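Local coordinates for protein SxtG (Microseira wollei, PDB 6U1R) that is an amidinotransferase of the saxitoxin biosynthetic pathway, probably transferring an amidino group through a cysteine-bound intermediate, at residues 28-33 with 219-224; 34-39 with 374-379; 48-53 with 70-75. All coordinates share one frame; numbering follows the deposited sequence.

In the fold
In SxtG contacts 1 and 2 adjoin, their centres about 9 Å apart, and are joined directly: Asn29 O of the first lies 2.7 Å from Arg375 N of the second, a probable hydrogen bond. Their segments alternate along the chain, binding the N-terminal residues to both the middle and the C-terminal part. Contact 3, a short-range closure, lies on the opposite side of the chain's centre, about 33 Å from contact 1 between centres. The side chain of Val220 in contact 1 is about 9 Å from that of His264, a predicted active-site residue, and the side chain of Pro51 in contact 3 is about 10 Å from it; contact 2 lies away from the predicted sites.

Contact 1. Residues 28-33 with 219-224; sequences VNSYNE and FVRCGR
Arg221 reaches from strand 219-222 across to residues 30-33, and its side chain can be followed atom by atom. CB lies 4.0 Å from Asn32 CA, and CG passes near Glu33 OE2. With the chain bent at chi3 (-54°), NE sits 3.4 Å from Glu33 OE2 in a salt bridge whose hydrogen bonds, this one and NH2 to OE1, are both weak; the carboxylate and guanidinium planes stand nearly perpendicular. Water 2 links NE to the same OE2. At the tip, NH1 makes an almost straight bond of 3.1 Å to Ser30 OG, which lies in the guanidinium plane, while Asn32 N sits over one face. Asp372 OD2 pairs with both NH2 and Ser30 OG, a second partner shared by the two side chains.

Glu33 OE2 is further gripped by the backbone: Arg221 N donates to its anti lone pair at 2.9 Å. Beyond, Gly223 N bonds Tyr31 O at 3.0 Å, water 1 joins Tyr31 O to Gly223 O, and Asn32 forms a single backbone bridge with Cys222. The contact thus fastens the loop before strand 37-42 to an outer strand of the 219-222, 225-229 and 251-255 sheet, with strands 139-142 and 269-273 packed alongside.

Contact 2. Residues 34-39 with 374-379; sequences WDALEE and RRRGTL
Leu37 pairs with Arg375 and Glu39 with Arg374 in antiparallel register, interrupted by a classic beta bulge in which Glu38 and Glu39 both face Arg374. Among the backbone bonds, Arg374 O accepts from Glu38 N (2.8 Å) and Glu39 N (3.2 Å), the double acceptance that marks the bulge, and Arg376 N donates to Ala36 O. Arg375 NH1 bonds Asp35 O at 2.7 Å, in the guanidinium plane, and also Met325 O.

Glu38, Glu39, Arg374 and Arg376 form a salt-bridge network. Glu38 divides its oxygens: OE1 takes Arg374 NE at 2.9 Å and OE2 takes Arg376 NH1 at 2.8 Å, each through its anti lone pair. Glu39 CB lies over one face of the Arg374 guanidinium, and NH1 and NH2 both bond the single oxygen OE1; Glu39 OE2 is held by Tyr170 and Arg108.

In the packing around Arg375, Leu37 CD1 lies 4.0 Å above the centre of one guanidinium face, and Trp34 N toward the rim of the opposite face. Water 3 joins Asp35 OD2 to Arg375 O, and water 5 joins Ala36 N to Arg376 O. Together these interactions join strand 370-375 to strand 37-42, the central strand of its sheet, with strand 106-109 parallel on the other side.

Contact 3. Residues 48-53 with 70-75; sequences AMLPAL and QKVLFE
Leu53 N donates an almost straight hydrogen bond of 2.9 Å to Phe74 O, approaching from above the carbonyl plane, at the place where the chain has just left helix 63-72; Leu73 is the first residue with non-helical backbone angles. The same oxygen receives a CA-H...O contact from Ala52 CA at 3.4 Å, so two successive residues of the 48-53 segment close on one carbonyl. Water 7 adds a second backbone link, donating to Pro51 O and accepting from Phe74 N.

Leu73 supplies the principal apolar surface of the 70-75 segment. Its CG is anti to the carbonyl carbon (chi1 -52°), and beyond it the CD2 branch packs against Leu50 and Pro51 together: it lies 3.9 Å from Pro51 CD and 4.1 Å from Leu50 CB, while also resting against Pro51 O. Leu50 uses its CD1 branch instead, which meets Val72 at CG1 and at the backbone O, 3.6 Å away, the two side chains crossing at about a right angle. On the other flank, Leu53 places CG anti to its backbone N (chi1 -170°), and its CD2 methyl packs 3.7 Å from Gln70 CB on the last turn of the helix; its CB faces Leu73 CB at 4.2 Å. Ala52 CB closes against Glu75 O.

The result is a compact local closure: the loop that follows strand 37-42 is laid against the C-terminal end of helix 63-72 ahead of helix 53-57, with Leu50 also touching Tyr81 from the chain beyond and Asn57 ND2 hydrogen-bonded to Ala52 O.

Contact 1. Residues 28-33 with 219-224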
loop_
_atom_site.group_PDB
_atom_site.type_symbol
_atom_site.label_atom_id
_atom_site.label_comp_id
_atom_site.label_asym_id
_atom_site.label_seq_id
_atom_site.Cartn_x
_atom_site.Cartn_y
_atom_site.Cartn_z
ATOM N N VAL A 28 -16.912 -0.284 10.051
ATOM C CA VAL A 28 -16.635 -1.083 8.853
ATOM C C VAL A 28 -16.942 -2.546 9.167
ATOM O O VAL A 28 -16.330 -3.139 10.065
ATOM C CB VAL A 28 -15.177 -0.906 8.398
ATOM C CG1 VAL A 28 -14.845 -1.784 7.188
ATOM C CG2 VAL A 28 -14.942 0.553 8.078
ATOM N N ASN A 29 -17.894 -3.129 8.428
ATOM C CA ASN A 29 -18.306 -4.519 8.652
ATOM C C ASN A 29 -19.091 -4.951 7.407
ATOM O O ASN A 29 -20.278 -4.645 7.306
ATOM C CB ASN A 29 -19.161 -4.644 9.908
ATOM C CG ASN A 29 -19.457 -6.072 10.264
ATOM O OD1 ASN A 29 -18.729 -6.682 11.035
ATOM N ND2 ASN A 29 -20.525 -6.635 9.673
ATOM N N SER A 30 -18.428 -5.636 6.471
ATOM C CA SER A 30 -19.125 -6.133 5.278
ATOM C C SER A 30 -18.428 -7.387 4.774
ATOM O O SER A 30 -17.244 -7.340 4.453
ATOM C CB SER A 30 -19.192 -5.097 4.153
ATOM O OG SER A 30 -19.981 -5.643 3.088
ATOM N N TYR A 31 -19.172 -8.490 4.689
ATOM C CA TYR A 31 -18.627 -9.794 4.350
ATOM C C TYR A 31 -19.131 -10.350 3.023
ATOM O O TYR A 31 -18.622 -11.382 2.582
ATOM C CB TYR A 31 -18.953 -10.793 5.466
ATOM C CG TYR A 31 -18.214 -10.536 6.754
ATOM C CD1 TYR A 31 -16.896 -10.936 6.908
ATOM C CD2 TYR A 31 -18.841 -9.903 7.832
ATOM C CE1 TYR A 31 -16.219 -10.732 8.106
ATOM C CE2 TYR A 31 -18.161 -9.682 9.022
ATOM C CZ TYR A 31 -16.860 -10.103 9.147
ATOM O OH TYR A 31 -16.177 -9.906 10.319
ATOM N N ASN A 32 -20.095 -9.700 2.378
ATOM C CA ASN A 32 -20.708 -10.223 1.161
ATOM C C ASN A 32 -21.487 -9.086 0.507
ATOM O O ASN A 32 -21.506 -7.961 1.009
ATOM C CB ASN A 32 -21.595 -11.422 1.501
ATOM C CG ASN A 32 -22.575 -11.079 2.573
ATOM O OD1 ASN A 32 -23.397 -10.183 2.388
ATOM N ND2 ASN A 32 -22.457 -11.727 3.741
ATOM N N GLU A 33 -22.159 -9.385 -0.602
ATOM C CA GLU A 33 -22.816 -8.344 -1.395
ATOM C C GLU A 33 -24.266 -8.072 -0.982
ATOM O O GLU A 33 -24.896 -7.197 -1.578
ATOM C CB GLU A 33 -22.785 -8.715 -2.890
ATOM C CG GLU A 33 -21.390 -9.087 -3.442
ATOM C CD GLU A 33 -20.403 -7.913 -3.535
ATOM O OE1 GLU A 33 -20.841 -6.743 -3.523
ATOM O OE2 GLU A 33 -19.173 -8.183 -3.596
ATOM N N PHE A 219 -13.423 -8.471 -8.275
ATOM C CA PHE A 219 -13.797 -9.462 -7.269
ATOM C C PHE A 219 -15.196 -9.186 -6.723
ATOM O O PHE A 219 -15.613 -8.027 -6.606
ATOM C CB PHE A 219 -12.794 -9.480 -6.110
ATOM C CG PHE A 219 -11.388 -9.752 -6.547
ATOM C CD1 PHE A 219 -10.565 -8.716 -6.960
ATOM C CD2 PHE A 219 -10.895 -11.042 -6.573
ATOM C CE1 PHE A 219 -9.288 -8.958 -7.377
ATOM C CE2 PHE A 219 -9.595 -11.287 -6.982
ATOM C CZ PHE A 219 -8.795 -10.248 -7.394
ATOM N N VAL A 220 -15.930 -10.264 -6.414
ATOM C CA VAL A 220 -17.198 -10.177 -5.692
ATOM C C VAL A 220 -17.140 -11.132 -4.506
ATOM O O VAL A 220 -16.437 -12.146 -4.539
ATOM C CB VAL A 220 -18.420 -10.484 -6.589
ATOM C CG1 VAL A 220 -18.714 -9.301 -7.475
ATOM C CG2 VAL A 220 -18.185 -11.744 -7.424
ATOM N N ARG A 221 -17.876 -10.792 -3.439
ATOM C CA ARG A 221 -17.669 -11.377 -2.109
ATOM C C ARG A 221 -18.848 -12.235 -1.656
ATOM O O ARG A 221 -19.984 -11.747 -1.601
ATOM C CB ARG A 221 -17.434 -10.259 -1.093
ATOM C CG ARG A 221 -16.099 -9.480 -1.320
ATOM C CD ARG A 221 -16.033 -8.144 -0.593
ATOM N NE ARG A 221 -17.206 -7.371 -0.970
ATOM C CZ ARG A 221 -18.068 -6.817 -0.132
ATOM N NH1 ARG A 221 -17.862 -6.820 1.190
ATOM N NH2 ARG A 221 -19.149 -6.238 -0.634
ATOM N N CYS A 222 -18.554 -13.486 -1.262
ATOM C CA CYS A 222 -19.547 -14.436 -0.728
ATOM C C CYS A 222 -19.069 -15.040 0.599
ATOM O O CYS A 222 -18.938 -16.256 0.739
ATOM C CB CYS A 222 -19.828 -15.579 -1.699
ATOM S SG CYS A 222 -20.537 -15.037 -3.259
ATOM N N GLY A 223 -18.845 -14.191 1.584
ATOM C CA GLY A 223 -18.317 -14.670 2.860
ATOM C C GLY A 223 -16.910 -15.198 2.700
ATOM O O GLY A 223 -16.031 -14.519 2.152
ATOM N N ARG A 224 -16.680 -16.431 3.168
ATOM C CA ARG A 224 -15.352 -17.026 3.105
ATOM C C ARG A 224 -14.884 -17.315 1.678
ATOM O O ARG A 224 -13.687 -17.556 1.479
ATOM C CB ARG A 224 -15.310 -18.333 3.904
ATOM C CG ARG A 224 -15.371 -18.148 5.406
ATOM C CD ARG A 224 -14.929 -19.392 6.156
ATOM N NE ARG A 224 -15.029 -19.196 7.605
ATOM C CZ ARG A 224 -14.065 -18.712 8.382
ATOM N NH1 ARG A 224 -12.890 -18.365 7.874
ATOM N NH2 ARG A 224 -14.281 -18.582 9.694
HETATM O O HOH W 1 -16.032 -11.826 1.572
HETATM O O HOH W 2 -17.664 -6.116 -3.883
#

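Contact 2. Residues 34-39 with 374-379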
loop_
_atom_site.group_PDB
_atom_site.type_symbol
_atom_site.label_atom_id
_atom_site.label_comp_id
_atom_site.label_asym_id
_atom_site.label_seq_id
_atom_site.Cartn_x
_atom_site.Cartn_y
_atom_site.Cartn_z
ATOM N N TRP A 34 -24.806 -8.770 0.024
ATOM C CA TRP A 34 -26.256 -8.797 0.226
ATOM C C TRP A 34 -26.733 -8.557 1.655
ATOM O O TRP A 34 -27.936 -8.324 1.825
ATOM C CB TRP A 34 -26.840 -10.143 -0.227
ATOM C CG TRP A 34 -26.227 -11.303 0.489
ATOM C CD1 TRP A 34 -26.513 -11.727 1.764
ATOM C CD2 TRP A 34 -25.211 -12.186 -0.009
ATOM N NE1 TRP A 34 -25.739 -12.810 2.083
ATOM C CE2 TRP A 34 -24.936 -13.121 1.015
ATOM C CE3 TRP A 34 -24.518 -12.289 -1.223
ATOM C CZ2 TRP A 34 -23.993 -14.131 0.864
ATOM C CZ3 TRP A 34 -23.572 -13.290 -1.363
ATOM C CH2 TRP A 34 -23.337 -14.209 -0.338
ATOM N N ASP A 35 -25.891 -8.681 2.678
ATOM C CA ASP A 35 -26.385 -8.454 4.033
ATOM C C ASP A 35 -26.942 -7.030 4.147
ATOM O O ASP A 35 -26.553 -6.113 3.407
ATOM C CB ASP A 35 -25.280 -8.686 5.080
ATOM C CG ASP A 35 -25.022 -10.156 5.396
ATOM O OD1 ASP A 35 -25.880 -11.038 5.143
ATOM O OD2 ASP A 35 -23.933 -10.435 5.951
ATOM N N ALA A 36 -27.872 -6.852 5.085
ATOM C CA ALA A 36 -28.633 -5.610 5.209
ATOM C C ALA A 36 -27.733 -4.375 5.248
ATOM O O ALA A 36 -26.920 -4.213 6.163
ATOM C CB ALA A 36 -29.503 -5.677 6.472
ATOM N N LEU A 37 -27.904 -3.490 4.266
ATOM C CA LEU A 37 -26.967 -2.389 4.036
ATOM C C LEU A 37 -27.241 -1.251 5.013
ATOM O O LEU A 37 -28.359 -0.724 5.058
ATOM C CB LEU A 37 -27.080 -1.903 2.595
ATOM C CG LEU A 37 -26.095 -0.825 2.120
ATOM C CD1 LEU A 37 -24.666 -1.282 2.309
ATOM C CD2 LEU A 37 -26.370 -0.468 0.661
ATOM N N GLU A 38 -26.230 -0.883 5.801
ATOM C CA GLU A 38 -26.366 0.179 6.800
ATOM C C GLU A 38 -25.648 1.460 6.412
ATOM O O GLU A 38 -26.148 2.553 6.683
ATOM C CB GLU A 38 -25.840 -0.297 8.165
ATOM C CG GLU A 38 -26.723 -1.378 8.809
ATOM C CD GLU A 38 -26.348 -1.730 10.245
ATOM O OE1 GLU A 38 -25.293 -1.286 10.747
ATOM O OE2 GLU A 38 -27.140 -2.456 10.885
ATOM N N GLU A 39 -24.483 1.355 5.778
ATOM C CA GLU A 39 -23.719 2.541 5.425
ATOM C C GLU A 39 -22.958 2.251 4.142
ATOM O O GLU A 39 -22.400 1.160 3.978
ATOM C CB GLU A 39 -22.762 2.961 6.551
ATOM C CG GLU A 39 -21.932 4.206 6.198
ATOM C CD GLU A 39 -21.304 4.903 7.412
ATOM O OE1 GLU A 39 -21.829 4.745 8.538
ATOM O OE2 GLU A 39 -20.297 5.623 7.233
ATOM N N ARG A 374 -20.650 -0.973 5.529
ATOM C CA ARG A 374 -21.293 -1.658 6.655
ATOM C C ARG A 374 -22.572 -2.347 6.208
ATOM O O ARG A 374 -23.541 -1.688 5.814
ATOM C CB ARG A 374 -21.594 -0.719 7.823
ATOM C CG ARG A 374 -22.061 -1.509 9.044
ATOM C CD ARG A 374 -21.983 -0.712 10.346
ATOM N NE ARG A 374 -22.918 0.403 10.341
ATOM C CZ ARG A 374 -22.604 1.665 10.056
ATOM N NH1 ARG A 374 -21.371 2.014 9.728
ATOM N NH2 ARG A 374 -23.546 2.588 10.089
ATOM N N ARG A 375 -22.539 -3.675 6.261
ATOM C CA ARG A 375 -23.705 -4.539 6.123
ATOM C C ARG A 375 -23.797 -5.388 7.387
ATOM O O ARG A 375 -22.831 -6.053 7.764
ATOM C CB ARG A 375 -23.600 -5.467 4.912
ATOM C CG ARG A 375 -23.645 -4.795 3.541
ATOM C CD ARG A 375 -23.486 -5.836 2.444
ATOM N NE ARG A 375 -23.506 -5.197 1.141
ATOM C CZ ARG A 375 -24.605 -4.829 0.503
ATOM N NH1 ARG A 375 -25.809 -5.057 1.030
ATOM N NH2 ARG A 375 -24.507 -4.219 -0.678
ATOM N N ARG A 376 -24.962 -5.396 8.016
ATOM C CA ARG A 376 -25.149 -6.146 9.254
ATOM C C ARG A 376 -24.958 -7.643 9.013
ATOM O O ARG A 376 -25.720 -8.258 8.259
ATOM C CB ARG A 376 -26.553 -5.852 9.786
ATOM C CG ARG A 376 -26.796 -6.256 11.220
ATOM C CD ARG A 376 -28.034 -5.532 11.773
ATOM N NE ARG A 376 -29.252 -5.840 11.015
ATOM C CZ ARG A 376 -29.887 -5.010 10.179
ATOM N NH1 ARG A 376 -29.444 -3.771 9.940
ATOM N NH2 ARG A 376 -30.986 -5.430 9.562
ATOM N N GLY A 377 -23.961 -8.242 9.649
ATOM C CA GLY A 377 -23.740 -9.664 9.482
ATOM C C GLY A 377 -22.376 -10.108 9.968
ATOM O O GLY A 377 -21.593 -9.331 10.519
ATOM N N THR A 378 -22.119 -11.397 9.748
ATOM C CA THR A 378 -20.933 -12.109 10.214
ATOM C C THR A 378 -20.329 -12.902 9.058
ATOM O O THR A 378 -20.913 -13.001 7.977
ATOM C CB THR A 378 -21.289 -13.056 11.366
ATOM O OG1 THR A 378 -22.410 -13.845 10.954
ATOM C CG2 THR A 378 -21.655 -12.284 12.637
ATOM N N LEU A 379 -19.148 -13.479 9.293
ATOM C CA LEU A 379 -18.458 -14.299 8.294
ATOM C C LEU A 379 -19.012 -15.720 8.294
ATOM O O LEU A 379 -18.957 -16.407 9.322
ATOM C CB LEU A 379 -16.959 -14.336 8.577
ATOM C CG LEU A 379 -16.106 -15.158 7.607
ATOM C CD1 LEU A 379 -16.243 -14.622 6.168
ATOM C CD2 LEU A 379 -14.648 -15.133 8.053
HETATM O O HOH W 3 -21.820 -8.489 6.163
HETATM O O HOH W 4 -23.878 -12.487 7.764
HETATM O O HOH W 5 -28.129 -8.907 7.583
HETATM O O HOH W 6 -26.052 1.911 11.436
#

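Contact 3. Residues 48-53 with 70-75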
loop_
_atom_site.group_PDB
_atom_site.type_symbol
_atom_site.label_atom_id
_atom_site.label_comp_id
_atom_site.label_asym_id
_atom_site.label_seq_id
_atom_site.Cartn_x
_atom_site.Cartn_y
_atom_site.Cartn_z
ATOM N N ALA A 48 -14.503 15.411 -12.845
ATOM C CA ALA A 48 -14.101 14.180 -13.513
ATOM C C ALA A 48 -13.356 14.462 -14.821
ATOM O O ALA A 48 -13.708 15.377 -15.569
ATOM C CB ALA A 48 -15.335 13.316 -13.783
ATOM N N MET A 49 -12.313 13.667 -15.071
ATOM C CA MET A 49 -11.478 13.717 -16.266
ATOM C C MET A 49 -11.672 12.440 -17.069
ATOM O O MET A 49 -11.804 11.360 -16.495
ATOM C CB MET A 49 -9.993 13.854 -15.900
ATOM C CG MET A 49 -9.686 15.009 -14.945
ATOM S SD MET A 49 -9.965 16.626 -15.687
ATOM C CE MET A 49 -8.713 16.633 -16.952
ATOM N N LEU A 50 -11.679 12.558 -18.395
ATOM C CA LEU A 50 -11.897 11.389 -19.233
ATOM C C LEU A 50 -10.825 10.321 -18.983
ATOM O O LEU A 50 -9.676 10.639 -18.643
ATOM C CB LEU A 50 -11.883 11.786 -20.711
ATOM C CG LEU A 50 -13.013 12.665 -21.244
ATOM C CD1 LEU A 50 -12.758 12.975 -22.732
ATOM C CD2 LEU A 50 -14.369 11.976 -21.046
ATOM N N PRO A 51 -11.175 9.042 -19.166
ATOM C CA PRO A 51 -10.166 7.981 -19.138
ATOM C C PRO A 51 -9.090 8.238 -20.179
ATOM O O PRO A 51 -9.357 8.800 -21.244
ATOM C CB PRO A 51 -10.967 6.716 -19.489
ATOM C CG PRO A 51 -12.372 7.062 -19.310
ATOM C CD PRO A 51 -12.496 8.533 -19.556
ATOM N N ALA A 52 -7.882 7.775 -19.880
ATOM C CA ALA A 52 -6.775 7.824 -20.824
ATOM C C ALA A 52 -6.772 6.582 -21.701
ATOM O O ALA A 52 -7.005 5.461 -21.222
ATOM C CB ALA A 52 -5.443 7.929 -20.086
ATOM N N LEU A 53 -6.478 6.789 -22.983
ATOM C CA LEU A 53 -6.526 5.711 -23.959
ATOM C C LEU A 53 -5.433 4.678 -23.722
ATOM O O LEU A 53 -5.645 3.476 -23.964
ATOM C CB LEU A 53 -6.399 6.309 -25.370
ATOM C CG LEU A 53 -6.648 5.436 -26.584
ATOM C CD1 LEU A 53 -8.105 4.938 -26.601
ATOM C CD2 LEU A 53 -6.335 6.243 -27.855
ATOM N N GLN A 70 -10.880 6.508 -29.919
ATOM C CA GLN A 70 -9.552 7.088 -29.922
ATOM C C GLN A 70 -9.581 8.557 -30.310
ATOM O O GLN A 70 -8.626 9.272 -30.010
ATOM C CB GLN A 70 -8.614 6.286 -30.829
ATOM C CG GLN A 70 -8.820 6.429 -32.307
ATOM C CD GLN A 70 -7.784 5.628 -33.088
ATOM O OE1 GLN A 70 -6.960 4.920 -32.502
ATOM N NE2 GLN A 70 -7.823 5.735 -34.411
ATOM N N LYS A 71 -10.673 9.040 -30.901
ATOM C CA LYS A 71 -10.823 10.476 -31.115
ATOM C C LYS A 71 -11.204 11.202 -29.834
ATOM O O LYS A 71 -10.788 12.351 -29.630
ATOM C CB LYS A 71 -11.881 10.748 -32.184
ATOM C CG LYS A 71 -11.507 10.279 -33.578
ATOM C CD LYS A 71 -12.689 10.472 -34.537
ATOM C CE LYS A 71 -12.323 10.125 -35.964
ATOM N NZ LYS A 71 -11.183 10.950 -36.453
ATOM N N VAL A 72 -11.958 10.533 -28.957
ATOM C CA VAL A 72 -12.517 11.146 -27.755
ATOM C C VAL A 72 -11.496 11.170 -26.630
ATOM O O VAL A 72 -11.334 12.185 -25.940
ATOM C CB VAL A 72 -13.784 10.366 -27.328
ATOM C CG1 VAL A 72 -14.156 10.655 -25.870
ATOM C CG2 VAL A 72 -14.934 10.675 -28.250
ATOM N N LEU A 73 -10.836 10.040 -26.403
ATOM C CA LEU A 73 -9.921 9.844 -25.296
ATOM C C LEU A 73 -8.503 10.130 -25.745
ATOM O O LEU A 73 -8.096 9.722 -26.836
ATOM C CB LEU A 73 -9.994 8.403 -24.791
ATOM C CG LEU A 73 -11.382 7.865 -24.457
ATOM C CD1 LEU A 73 -11.290 6.404 -24.022
ATOM C CD2 LEU A 73 -12.011 8.707 -23.373
ATOM N N PHE A 74 -7.744 10.802 -24.891
ATOM C CA PHE A 74 -6.376 11.163 -25.221
ATOM C C PHE A 74 -5.385 10.237 -24.510
ATOM O O PHE A 74 -5.732 9.473 -23.597
ATOM C CB PHE A 74 -6.137 12.640 -24.889
ATOM C CG PHE A 74 -6.687 13.588 -25.934
ATOM C CD1 PHE A 74 -8.042 13.624 -26.233
ATOM C CD2 PHE A 74 -5.845 14.449 -26.611
ATOM C CE1 PHE A 74 -8.545 14.501 -27.197
ATOM C CE2 PHE A 74 -6.333 15.317 -27.572
ATOM C CZ PHE A 74 -7.685 15.351 -27.860
ATOM N N GLU A 75 -4.122 10.339 -24.946
ATOM C CA GLU A 75 -3.066 9.367 -24.629
ATOM C C GLU A 75 -2.884 9.168 -23.131
ATOM O O GLU A 75 -2.825 8.043 -22.620
ATOM C CB GLU A 75 -1.734 9.847 -25.218
ATOM C CG GLU A 75 -1.611 9.830 -26.744
ATOM C CD GLU A 75 -2.153 11.080 -27.459
ATOM O OE1 GLU A 75 -2.748 11.987 -26.817
ATOM O OE2 GLU A 75 -1.963 11.148 -28.696
HETATM O O HOH W 7 -8.365 11.202 -22.093
#